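Local structure of alpha-fucosidase GH29 (Fusarium graminearum, 4PSR) at residues A[36-41]-A[126-131]; A[47-52]-A[73-78]; A[90-95]-A[145-150]. The protein hydrolyses alpha-L-fucosides as a family 29 glycoside hydrolase, and probably removes the alpha-1,6-linked fucose from the reducing-end N-acetylglucosamine of glycoprotein glycans. All coordinates share one frame; numbering follows the deposited sequence.

Interaction 1: A[36-41]-A[126-131]. With FUL (beta-L-fucopyranose), chain M.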
loop_
_atom_site.group_PDB
_atom_site.type_symbol
_atom_site.label_atom_id
_atom_site.label_comp_id
_atom_site.label_asym_id
_atom_site.label_seq_id
_atom_site.Cartn_x
_atom_site.Cartn_y
_atom_site.Cartn_z
ATOM N N GLY A 36 -19.713 0.643 -4.671
ATOM C CA GLY A 36 -20.665 1.635 -4.194
ATOM C C GLY A 36 -21.611 2.105 -5.287
ATOM O O GLY A 36 -21.728 1.459 -6.301
ATOM N N ALA A 37 -22.272 3.232 -5.052
ATOM C CA ALA A 37 -23.189 3.760 -6.048
ATOM C C ALA A 37 -22.451 4.139 -7.331
ATOM O O ALA A 37 -23.043 4.144 -8.395
ATOM C CB ALA A 37 -23.951 4.958 -5.512
ATOM N N PHE A 38 -21.152 4.402 -7.234
ATOM C CA PHE A 38 -20.342 4.686 -8.424
ATOM C C PHE A 38 -20.190 3.454 -9.301
ATOM O O PHE A 38 -19.827 3.570 -10.474
ATOM C CB PHE A 38 -18.958 5.235 -8.046
ATOM C CG PHE A 38 -18.236 4.417 -6.999
ATOM C CD1 PHE A 38 -17.595 3.215 -7.335
ATOM C CD2 PHE A 38 -18.232 4.823 -5.679
ATOM C CE1 PHE A 38 -16.975 2.443 -6.354
ATOM C CE2 PHE A 38 -17.592 4.051 -4.690
ATOM C CZ PHE A 38 -16.988 2.861 -5.046
ATOM N N THR A 39 -20.495 2.267 -8.763
ATOM C CA THR A 39 -20.429 1.037 -9.528
ATOM C C THR A 39 -21.706 0.803 -10.371
ATOM O O THR A 39 -21.709 -0.034 -11.271
ATOM C CB THR A 39 -20.214 -0.187 -8.582
ATOM O OG1 THR A 39 -19.167 0.106 -7.638
ATOM C CG2 THR A 39 -19.874 -1.444 -9.359
ATOM N N THR A 40 -22.790 1.491 -10.023
ATOM C CA THR A 40 -24.098 1.187 -10.607
ATOM C C THR A 40 -24.086 1.162 -12.148
ATOM O O THR A 40 -24.609 0.222 -12.759
ATOM C CB THR A 40 -25.177 2.153 -10.118
ATOM O OG1 THR A 40 -25.091 2.321 -8.691
ATOM C CG2 THR A 40 -26.560 1.619 -10.460
ATOM N N ALA A 41 -23.444 2.154 -12.767
ATOM C CA ALA A 41 -23.402 2.209 -14.236
ATOM C C ALA A 41 -22.547 1.105 -14.864
ATOM O O ALA A 41 -22.714 0.746 -16.030
ATOM C CB ALA A 41 -22.910 3.545 -14.675
ATOM N N HIS A 126 -16.241 7.196 -1.328
ATOM C CA HIS A 126 -15.305 7.580 -2.383
ATOM C C HIS A 126 -15.407 9.106 -2.612
ATOM O O HIS A 126 -15.632 9.829 -1.665
ATOM C CB HIS A 126 -15.548 6.713 -3.627
ATOM C CG HIS A 126 -14.395 6.691 -4.563
ATOM N ND1 HIS A 126 -14.385 7.437 -5.721
ATOM C CD2 HIS A 126 -13.185 6.098 -4.480
ATOM C CE1 HIS A 126 -13.228 7.260 -6.340
ATOM N NE2 HIS A 126 -12.477 6.460 -5.600
ATOM N N HIS A 127 -15.204 9.584 -3.847
ATOM C CA HIS A 127 -15.276 11.016 -4.157
ATOM C C HIS A 127 -16.713 11.495 -4.435
ATOM O O HIS A 127 -16.918 12.706 -4.563
ATOM C CB HIS A 127 -14.489 11.367 -5.443
ATOM C CG HIS A 127 -13.031 10.992 -5.475
ATOM N ND1 HIS A 127 -12.146 11.158 -4.421
ATOM C CD2 HIS A 127 -12.296 10.522 -6.514
ATOM C CE1 HIS A 127 -10.934 10.804 -4.826
ATOM N NE2 HIS A 127 -10.997 10.397 -6.079
ATOM N N ASP A 128 -17.671 10.568 -4.522
ATOM C CA ASP A 128 -19.006 10.822 -5.052
ATOM C C ASP A 128 -20.042 11.248 -4.020
ATOM O O ASP A 128 -21.232 11.313 -4.337
ATOM C CB ASP A 128 -19.523 9.593 -5.780
ATOM C CG ASP A 128 -19.811 8.419 -4.843
ATOM O OD1 ASP A 128 -19.214 8.364 -3.738
ATOM O OD2 ASP A 128 -20.634 7.550 -5.223
ATOM N N GLY A 129 -19.617 11.527 -2.795
ATOM C CA GLY A 129 -20.501 12.102 -1.796
ATOM C C GLY A 129 -21.458 11.178 -1.048
ATOM O O GLY A 129 -22.314 11.664 -0.275
ATOM N N PHE A 130 -21.330 9.876 -1.285
ATOM C CA PHE A 130 -22.246 8.853 -0.734
ATOM C C PHE A 130 -21.508 8.129 0.392
ATOM O O PHE A 130 -20.541 7.402 0.140
ATOM C CB PHE A 130 -22.613 7.896 -1.876
ATOM C CG PHE A 130 -23.697 6.873 -1.546
ATOM C CD1 PHE A 130 -24.971 7.293 -1.174
ATOM C CD2 PHE A 130 -23.470 5.506 -1.668
ATOM C CE1 PHE A 130 -25.990 6.369 -0.902
ATOM C CE2 PHE A 130 -24.500 4.590 -1.419
ATOM C CZ PHE A 130 -25.748 5.019 -1.046
ATOM N N SER A 131 -21.949 8.365 1.626
ATOM C CA SER A 131 -21.348 7.724 2.802
ATOM C C SER A 131 -22.001 6.371 2.997
ATOM O O SER A 131 -23.206 6.332 3.094
ATOM C CB SER A 131 -21.586 8.548 4.058
ATOM O OG SER A 131 -21.072 9.869 3.930
HETATM C C1 FUL M . -7.237 7.595 -6.656
HETATM C C2 FUL M . -8.728 7.754 -6.870
HETATM O O2 FUL M . -9.048 8.932 -7.627
HETATM C C3 FUL M . -9.176 6.515 -7.599
HETATM O O3 FUL M . -10.549 6.633 -7.900
HETATM C C4 FUL M . -8.903 5.337 -6.699
HETATM O O4 FUL M . -9.706 5.442 -5.527
HETATM C C5 FUL M . -7.422 5.307 -6.346
HETATM C C6 FUL M . -7.068 4.198 -5.378
HETATM O O5 FUL M . -6.974 6.532 -5.771
HETATM O O1 FUL M . -6.747 8.765 -6.053
HETATM O O HOH W 1 -20.826 5.282 -3.717
#

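Interaction 2: A[47-52]-A[73-78]. With FUL (beta-L-fucopyranose), chain M.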
loop_
_atom_site.group_PDB
_atom_site.type_symbol
_atom_site.label_atom_id
_atom_site.label_comp_id
_atom_site.label_asym_id
_atom_site.label_seq_id
_atom_site.Cartn_x
_atom_site.Cartn_y
_atom_site.Cartn_z
ATOM N N TRP A 47 -14.746 6.747 -11.562
ATOM C CA TRP A 47 -14.922 8.187 -11.810
ATOM C C TRP A 47 -16.160 8.495 -12.661
ATOM O O TRP A 47 -16.399 9.653 -12.970
ATOM C CB TRP A 47 -13.660 8.833 -12.411
ATOM C CG TRP A 47 -12.585 9.128 -11.393
ATOM C CD1 TRP A 47 -12.298 8.433 -10.240
ATOM C CD2 TRP A 47 -11.662 10.235 -11.425
ATOM N NE1 TRP A 47 -11.260 9.047 -9.562
ATOM C CE2 TRP A 47 -10.857 10.156 -10.270
ATOM C CE3 TRP A 47 -11.436 11.277 -12.332
ATOM C CZ2 TRP A 47 -9.855 11.100 -9.988
ATOM C CZ3 TRP A 47 -10.439 12.214 -12.051
ATOM C CH2 TRP A 47 -9.670 12.121 -10.892
ATOM N N TYR A 48 -16.953 7.494 -13.008
ATOM C CA TYR A 48 -18.185 7.739 -13.789
ATOM C C TYR A 48 -19.046 8.875 -13.239
ATOM O O TYR A 48 -19.542 9.674 -14.023
ATOM C CB TYR A 48 -19.018 6.477 -13.905
ATOM C CG TYR A 48 -20.193 6.608 -14.855
ATOM C CD1 TYR A 48 -20.065 6.262 -16.188
ATOM C CD2 TYR A 48 -21.434 7.028 -14.404
ATOM C CE1 TYR A 48 -21.134 6.373 -17.070
ATOM C CE2 TYR A 48 -22.494 7.151 -15.270
ATOM C CZ TYR A 48 -22.347 6.789 -16.595
ATOM O OH TYR A 48 -23.416 6.876 -17.467
ATOM N N PRO A 49 -19.227 8.984 -11.909
ATOM C CA PRO A 49 -20.069 10.082 -11.412
ATOM C C PRO A 49 -19.573 11.466 -11.819
ATOM O O PRO A 49 -20.398 12.389 -11.959
ATOM C CB PRO A 49 -20.016 9.913 -9.884
ATOM C CG PRO A 49 -19.623 8.474 -9.656
ATOM C CD PRO A 49 -18.752 8.099 -10.817
ATOM N N ARG A 50 -18.252 11.632 -11.915
ATOM C CA ARG A 50 -17.650 12.892 -12.380
ATOM C C ARG A 50 -17.756 13.012 -13.900
ATOM O O ARG A 50 -18.200 14.054 -14.432
ATOM C CB ARG A 50 -16.182 12.908 -11.969
ATOM C CG ARG A 50 -15.241 13.776 -12.846
ATOM C CD ARG A 50 -13.847 13.781 -12.237
ATOM N NE ARG A 50 -12.852 14.538 -13.014
ATOM C CZ ARG A 50 -12.725 15.853 -12.930
ATOM N NH1 ARG A 50 -13.544 16.567 -12.188
ATOM N NH2 ARG A 50 -11.764 16.458 -13.613
ATOM N N ASN A 51 -17.347 11.973 -14.614
ATOM C CA ASN A 51 -17.207 12.084 -16.067
ATOM C C ASN A 51 -18.532 12.036 -16.829
ATOM O O ASN A 51 -18.575 12.482 -17.971
ATOM C CB ASN A 51 -16.233 11.027 -16.607
ATOM C CG ASN A 51 -14.835 11.182 -16.061
ATOM O OD1 ASN A 51 -14.343 10.312 -15.340
ATOM N ND2 ASN A 51 -14.165 12.284 -16.409
ATOM N N MET A 52 -19.602 11.514 -16.239
ATOM C CA MET A 52 -20.901 11.502 -16.895
ATOM C C MET A 52 -21.352 12.935 -17.238
ATOM O O MET A 52 -22.192 13.122 -18.128
ATOM C CB MET A 52 -21.962 10.796 -16.026
ATOM C CG MET A 52 -22.196 11.441 -14.659
ATOM S SD MET A 52 -23.629 10.773 -13.776
ATOM C CE MET A 52 -24.961 11.746 -14.499
ATOM N N TRP A 73 -31.003 13.581 -15.910
ATOM C CA TRP A 73 -30.812 12.287 -15.232
ATOM C C TRP A 73 -29.458 12.385 -14.536
ATOM O O TRP A 73 -28.437 11.908 -15.042
ATOM C CB TRP A 73 -30.827 11.159 -16.256
ATOM C CG TRP A 73 -31.327 9.808 -15.789
ATOM C CD1 TRP A 73 -32.507 9.240 -16.134
ATOM C CD2 TRP A 73 -30.662 8.855 -14.928
ATOM N NE1 TRP A 73 -32.628 7.995 -15.573
ATOM C CE2 TRP A 73 -31.503 7.735 -14.825
ATOM C CE3 TRP A 73 -29.427 8.836 -14.253
ATOM C CZ2 TRP A 73 -31.174 6.612 -14.064
ATOM C CZ3 TRP A 73 -29.100 7.700 -13.493
ATOM C CH2 TRP A 73 -29.966 6.608 -13.418
ATOM N N GLY A 74 -29.441 13.063 -13.394
ATOM C CA GLY A 74 -28.210 13.322 -12.689
ATOM C C GLY A 74 -27.708 12.126 -11.890
ATOM O O GLY A 74 -28.397 11.101 -11.728
ATOM N N TYR A 75 -26.492 12.263 -11.373
ATOM C CA TYR A 75 -25.867 11.167 -10.634
ATOM C C TYR A 75 -26.727 10.712 -9.449
ATOM O O TYR A 75 -26.792 9.520 -9.129
ATOM C CB TYR A 75 -24.465 11.562 -10.153
ATOM C CG TYR A 75 -23.812 10.436 -9.376
ATOM C CD1 TYR A 75 -23.511 9.242 -10.003
ATOM C CD2 TYR A 75 -23.553 10.545 -8.027
ATOM C CE1 TYR A 75 -22.977 8.187 -9.306
ATOM C CE2 TYR A 75 -22.985 9.491 -7.321
ATOM C CZ TYR A 75 -22.714 8.325 -7.968
ATOM O OH TYR A 75 -22.146 7.224 -7.347
ATOM N N GLU A 76 -27.420 11.650 -8.827
ATOM C CA GLU A 76 -28.248 11.326 -7.679
ATOM C C GLU A 76 -29.312 10.272 -8.008
ATOM O O GLU A 76 -29.765 9.539 -7.117
ATOM C CB GLU A 76 -28.889 12.589 -7.088
ATOM C CG GLU A 76 -29.908 13.305 -7.974
ATOM C CD GLU A 76 -29.326 14.277 -9.007
ATOM O OE1 GLU A 76 -28.105 14.325 -9.260
ATOM O OE2 GLU A 76 -30.153 15.025 -9.610
ATOM N N ASN A 77 -29.711 10.153 -9.277
ATOM C CA ASN A 77 -30.671 9.110 -9.655
ATOM C C ASN A 77 -30.154 7.674 -9.429
ATOM O O ASN A 77 -30.959 6.743 -9.270
ATOM C CB ASN A 77 -31.085 9.233 -11.128
ATOM C CG ASN A 77 -32.073 10.353 -11.396
ATOM O OD1 ASN A 77 -32.438 11.138 -10.517
ATOM N ND2 ASN A 77 -32.505 10.438 -12.652
ATOM N N PHE A 78 -28.836 7.443 -9.502
ATOM C CA PHE A 78 -28.315 6.104 -9.211
ATOM C C PHE A 78 -28.554 5.717 -7.743
ATOM O O PHE A 78 -28.711 4.530 -7.425
ATOM C CB PHE A 78 -26.822 5.997 -9.529
ATOM C CG PHE A 78 -26.487 6.026 -11.005
ATOM C CD1 PHE A 78 -26.808 4.981 -11.844
ATOM C CD2 PHE A 78 -25.802 7.100 -11.528
ATOM C CE1 PHE A 78 -26.452 5.026 -13.201
ATOM C CE2 PHE A 78 -25.438 7.135 -12.859
ATOM C CZ PHE A 78 -25.772 6.111 -13.688
HETATM C C1 FUL M . -7.237 7.595 -6.656
HETATM C C2 FUL M . -8.728 7.754 -6.870
HETATM O O2 FUL M . -9.048 8.932 -7.627
HETATM C C3 FUL M . -9.176 6.515 -7.599
HETATM O O3 FUL M . -10.549 6.633 -7.900
HETATM C C4 FUL M . -8.903 5.337 -6.699
HETATM O O4 FUL M . -9.706 5.442 -5.527
HETATM C C5 FUL M . -7.422 5.307 -6.346
HETATM C C6 FUL M . -7.068 4.198 -5.378
HETATM O O5 FUL M . -6.974 6.532 -5.771
HETATM O O1 FUL M . -6.747 8.765 -6.053
#

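Interaction 3: A[90-95]-A[145-150]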
loop_
_atom_site.group_PDB
_atom_site.type_symbol
_atom_site.label_atom_id
_atom_site.label_comp_id
_atom_site.label_asym_id
_atom_site.label_seq_id
_atom_site.Cartn_x
_atom_site.Cartn_y
_atom_site.Cartn_z
ATOM N N VAL A 90 -33.323 1.538 -12.436
ATOM C CA VAL A 90 -31.899 1.512 -12.126
ATOM C C VAL A 90 -31.674 2.096 -10.750
ATOM O O VAL A 90 -32.145 3.185 -10.437
ATOM C CB VAL A 90 -31.098 2.306 -13.188
ATOM C CG1 VAL A 90 -29.626 2.449 -12.785
ATOM C CG2 VAL A 90 -31.221 1.638 -14.553
ATOM N N GLN A 91 -30.942 1.367 -9.901
ATOM C CA GLN A 91 -30.585 1.868 -8.568
ATOM C C GLN A 91 -29.478 1.027 -7.963
ATOM O O GLN A 91 -29.453 -0.185 -8.132
ATOM C CB GLN A 91 -31.811 1.857 -7.634
ATOM C CG GLN A 91 -31.621 2.646 -6.361
ATOM C CD GLN A 91 -32.846 2.683 -5.478
ATOM O OE1 GLN A 91 -33.721 1.809 -5.592
ATOM N NE2 GLN A 91 -32.919 3.669 -4.599
ATOM N N PHE A 92 -28.596 1.662 -7.220
ATOM C CA PHE A 92 -27.677 0.920 -6.351
ATOM C C PHE A 92 -28.534 0.330 -5.219
ATOM O O PHE A 92 -29.007 1.065 -4.328
ATOM C CB PHE A 92 -26.582 1.834 -5.774
ATOM C CG PHE A 92 -25.632 1.103 -4.866
ATOM C CD1 PHE A 92 -24.796 0.134 -5.376
ATOM C CD2 PHE A 92 -25.582 1.390 -3.512
ATOM C CE1 PHE A 92 -23.913 -0.578 -4.531
ATOM C CE2 PHE A 92 -24.711 0.697 -2.679
ATOM C CZ PHE A 92 -23.881 -0.279 -3.195
ATOM N N LYS A 93 -28.742 -0.973 -5.260
ATOM C CA LYS A 93 -29.685 -1.642 -4.350
ATOM C C LYS A 93 -29.340 -3.120 -4.214
ATOM O O LYS A 93 -30.095 -4.000 -4.641
ATOM C CB LYS A 93 -31.126 -1.444 -4.839
ATOM C CG LYS A 93 -32.185 -1.866 -3.827
ATOM C CD LYS A 93 -33.562 -1.421 -4.276
ATOM C CE LYS A 93 -34.647 -1.969 -3.379
ATOM N NZ LYS A 93 -35.996 -1.501 -3.826
ATOM N N PRO A 94 -28.168 -3.422 -3.634
ATOM C CA PRO A 94 -27.819 -4.826 -3.424
ATOM C C PRO A 94 -28.822 -5.453 -2.467
ATOM O O PRO A 94 -29.269 -4.822 -1.524
ATOM C CB PRO A 94 -26.424 -4.761 -2.780
ATOM C CG PRO A 94 -26.326 -3.362 -2.198
ATOM C CD PRO A 94 -27.114 -2.512 -3.159
ATOM N N VAL A 95 -29.168 -6.696 -2.762
ATOM C CA VAL A 95 -30.116 -7.471 -1.957
ATOM C C VAL A 95 -29.398 -8.685 -1.361
ATOM O O VAL A 95 -28.771 -9.446 -2.070
ATOM C CB VAL A 95 -31.259 -7.927 -2.854
ATOM C CG1 VAL A 95 -32.253 -8.805 -2.074
ATOM C CG2 VAL A 95 -31.958 -6.718 -3.418
ATOM N N TYR A 145 -31.456 5.378 1.544
ATOM C CA TYR A 145 -31.770 5.120 0.144
ATOM C C TYR A 145 -31.273 3.763 -0.301
ATOM O O TYR A 145 -30.399 3.176 0.341
ATOM C CB TYR A 145 -31.123 6.204 -0.727
ATOM C CG TYR A 145 -31.570 7.603 -0.357
ATOM C CD1 TYR A 145 -32.914 7.942 -0.319
ATOM C CD2 TYR A 145 -30.647 8.557 0.038
ATOM C CE1 TYR A 145 -33.315 9.232 0.065
ATOM C CE2 TYR A 145 -31.023 9.816 0.408
ATOM C CZ TYR A 145 -32.357 10.145 0.439
ATOM O OH TYR A 145 -32.708 11.427 0.827
ATOM N N GLY A 146 -31.843 3.237 -1.373
ATOM C CA GLY A 146 -31.303 2.053 -1.986
ATOM C C GLY A 146 -31.534 0.795 -1.161
ATOM O O GLY A 146 -32.678 0.420 -0.904
ATOM N N PRO A 147 -30.448 0.115 -0.757
ATOM C CA PRO A 147 -30.625 -1.201 -0.133
ATOM C C PRO A 147 -31.165 -1.164 1.302
ATOM O O PRO A 147 -31.536 -2.243 1.776
ATOM C CB PRO A 147 -29.213 -1.789 -0.150
ATOM C CG PRO A 147 -28.298 -0.540 -0.044
ATOM C CD PRO A 147 -29.014 0.487 -0.878
ATOM N N LYS A 148 -31.182 -0.017 1.963
ATOM C CA LYS A 148 -31.615 0.097 3.371
ATOM C C LYS A 148 -30.733 -0.776 4.267
ATOM O O LYS A 148 -31.228 -1.456 5.182
ATOM C CB LYS A 148 -33.100 -0.264 3.539
ATOM C CG LYS A 148 -34.010 0.352 2.485
ATOM C CD LYS A 148 -34.076 1.845 2.614
ATOM C CE LYS A 148 -34.909 2.226 3.841
ATOM N NZ LYS A 148 -34.948 3.684 4.144
ATOM N N LEU A 149 -29.426 -0.775 3.974
ATOM C CA LEU A 149 -28.404 -1.523 4.712
ATOM C C LEU A 149 -27.252 -0.613 5.065
ATOM O O LEU A 149 -26.823 0.230 4.243
ATOM C CB LEU A 149 -27.830 -2.674 3.879
ATOM C CG LEU A 149 -28.822 -3.782 3.535
ATOM C CD1 LEU A 149 -28.208 -4.716 2.534
ATOM C CD2 LEU A 149 -29.247 -4.513 4.807
ATOM N N ASP A 150 -26.754 -0.763 6.282
ATOM C CA ASP A 150 -25.530 -0.095 6.706
ATOM C C ASP A 150 -24.370 -0.964 6.209
ATOM O O ASP A 150 -23.916 -1.896 6.904
ATOM C CB ASP A 150 -25.518 0.091 8.222
ATOM C CG ASP A 150 -24.298 0.863 8.726
ATOM O OD1 ASP A 150 -23.291 0.894 8.013
ATOM O OD2 ASP A 150 -24.374 1.393 9.852
HETATM O O HOH W 2 -34.407 4.528 -2.094
HETATM O O HOH W 3 -31.332 -4.566 0.261
#

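Interaction 1: A[36-41]-A[126-131]
An aromatic pair forms where Phe38 meets His126: the imidazole turns its edge toward the phenyl face in an edge-to-face pair, with centroids 5.2 Å apart and planes at 51°. The closest touch in this pair, Phe38 CE2 to His126 CB at 3.5 Å, comes from the methylene. Apolar packing continues with Ala37, whose CB lies 3.9 Å from Phe130 CD2, and both residues also touch Ile79 of helix 76-80. Segments 36-41 and 126-131 lie in the loops following the first and second strands, 29-33 and 119-125, of the closed eight-stranded parallel barrel (TIM barrel), and the second loop carries fucose-binding histidines. His126 NE2 is hydrogen-bonded to O4 of beta-L-fucopyranose at 3.0 Å, with a weak bond to O3, while His127 NE2 meets O2 at 2.9 Å; both sugar atoms O4 and O2 lie at the ring edges. Polar links between the loops pass through a buried carboxylate. Asp128 OD2 approaches the edge of the Phe38 ring, 3.7 Å from CD2. That same OD2 accepts from a water at 2.7 Å, which weakly accepts from Ala37 N, and is hydrogen-bonded to Tyr75 OH.

Interaction 2: A[47-52]-A[73-78]
Tyr75 CG stands anti to its backbone N (chi1 180°), which directs the ring toward Pro49, and Met52 CG lies between its own backbone N and carbonyl carbon (chi1 60°), on the side facing Tyr75. Pro49 and Tyr75 run side by side and point the same way, with Pro49 CB over the ring centre in a CH-pi contact, 3.5 Å from the centroid and 13° off the normal. Pro49 CG extends the overlap toward the phenol end, 3.4 Å from Tyr75 CE1. Met52 makes a Met-aromatic contact at the edge of the same ring, its SD 5.3 Å from the Tyr75 centroid. Beyond the sulfur, Met52 CE reaches the backbone, 3.5 Å from Trp73 O. The contact packs the short helix 48-51, in the loop after the first barrel strand, against segment 73-78, which runs into helix 76-80 within the same long excursion of the TIM barrel. Tyr48 CE2 meets Phe78 CZ at 3.8 Å, the two side chains crossing at about a right angle, and Trp73 CZ3 lies over the centre of one face of the Phe78 ring. At the sugar end of segment 47-52, Trp47 NE1 donates to O2 of beta-L-fucopyranose at 2.9 Å, and weakly to O3.

Interaction 3: A[90-95]-A[145-150]
Pro147 lies against Pro94, its CB 3.7 Å from Pro94 CD, and the two pyrrolidine rings cross obliquely. The same CB comes within 3.3 Å of Pro94 O, so the ring of Pro147 meets both the ring and the carbonyl of its partner. Pro147 CD approaches Phe92 O and, more loosely, the Phe92 ring. Gly146 adds a CA-H...O contact, with its CA 3.4 Å from Phe92 O. The side chain of Lys93 runs extended past the carbonyl of this glycine, Lys93 CG being 3.7 Å from Gly146 O. Leu149 CD1 reaches only the neighbourhood of Pro94 O.

No direct hydrogen bond joins the segments; two waters do this work. One accepts from Gln91 NE2 and from Gly146 N, each at 3.0 Å, and so reconciles two donors that lie close together. The other donates to Pro94 O at 2.7 Å and to Pro147 O at 2.8 Å, joining two acceptors.

Further out, a type II' beta turn from Tyr145 to Lys148 presents the Gly146-Pro147 pair. Gln91 CG, anti to its backbone N (chi1 -166°), starts an extended chain that carries the amide to Gly146, where NE2 also donates to Ile79 O. Pro94 CD covers the centre of one Phe92 face, while Trp35 forms an edge-to-face pair with Phe92. Asp150, at the N-cap of helix 151-161, bonds Lys153 N through OD1 and His217 through OD2. The contact thus joins the loop after strand 89-90 to the loop leading into helix 151-161, at the barrel's periphery. The side-chain amide of Gln91 and the backbone N of Gly146 are both donors, the carbonyls of Pro94 and Pro147 both acceptors, so neither pair can bond directly and a water takes the complementary role in each.

All three contacts lie in the TIM-barrel part of the chain, on the same side of its centre. Interaction 1 is central, about 9 Å from interaction 2 and about 12 Å from interaction 3 between centres, while interactions 2 and 3 are about 16 Å apart. Along the sequence, both segments of interaction 2 fall between those of interaction 1; interaction 3 opens after interaction 2 closes, and its segments alternate with those of interaction 1. The Asp128-Tyr75 hydrogen bond, Thr40 packing on Phe92 and a probable Phe92 N to Phe78 O bond make the three continuous. Only interactions 1 and 2 reach the fucose; interaction 3 is partly buried and holds none of the residues around the sugar.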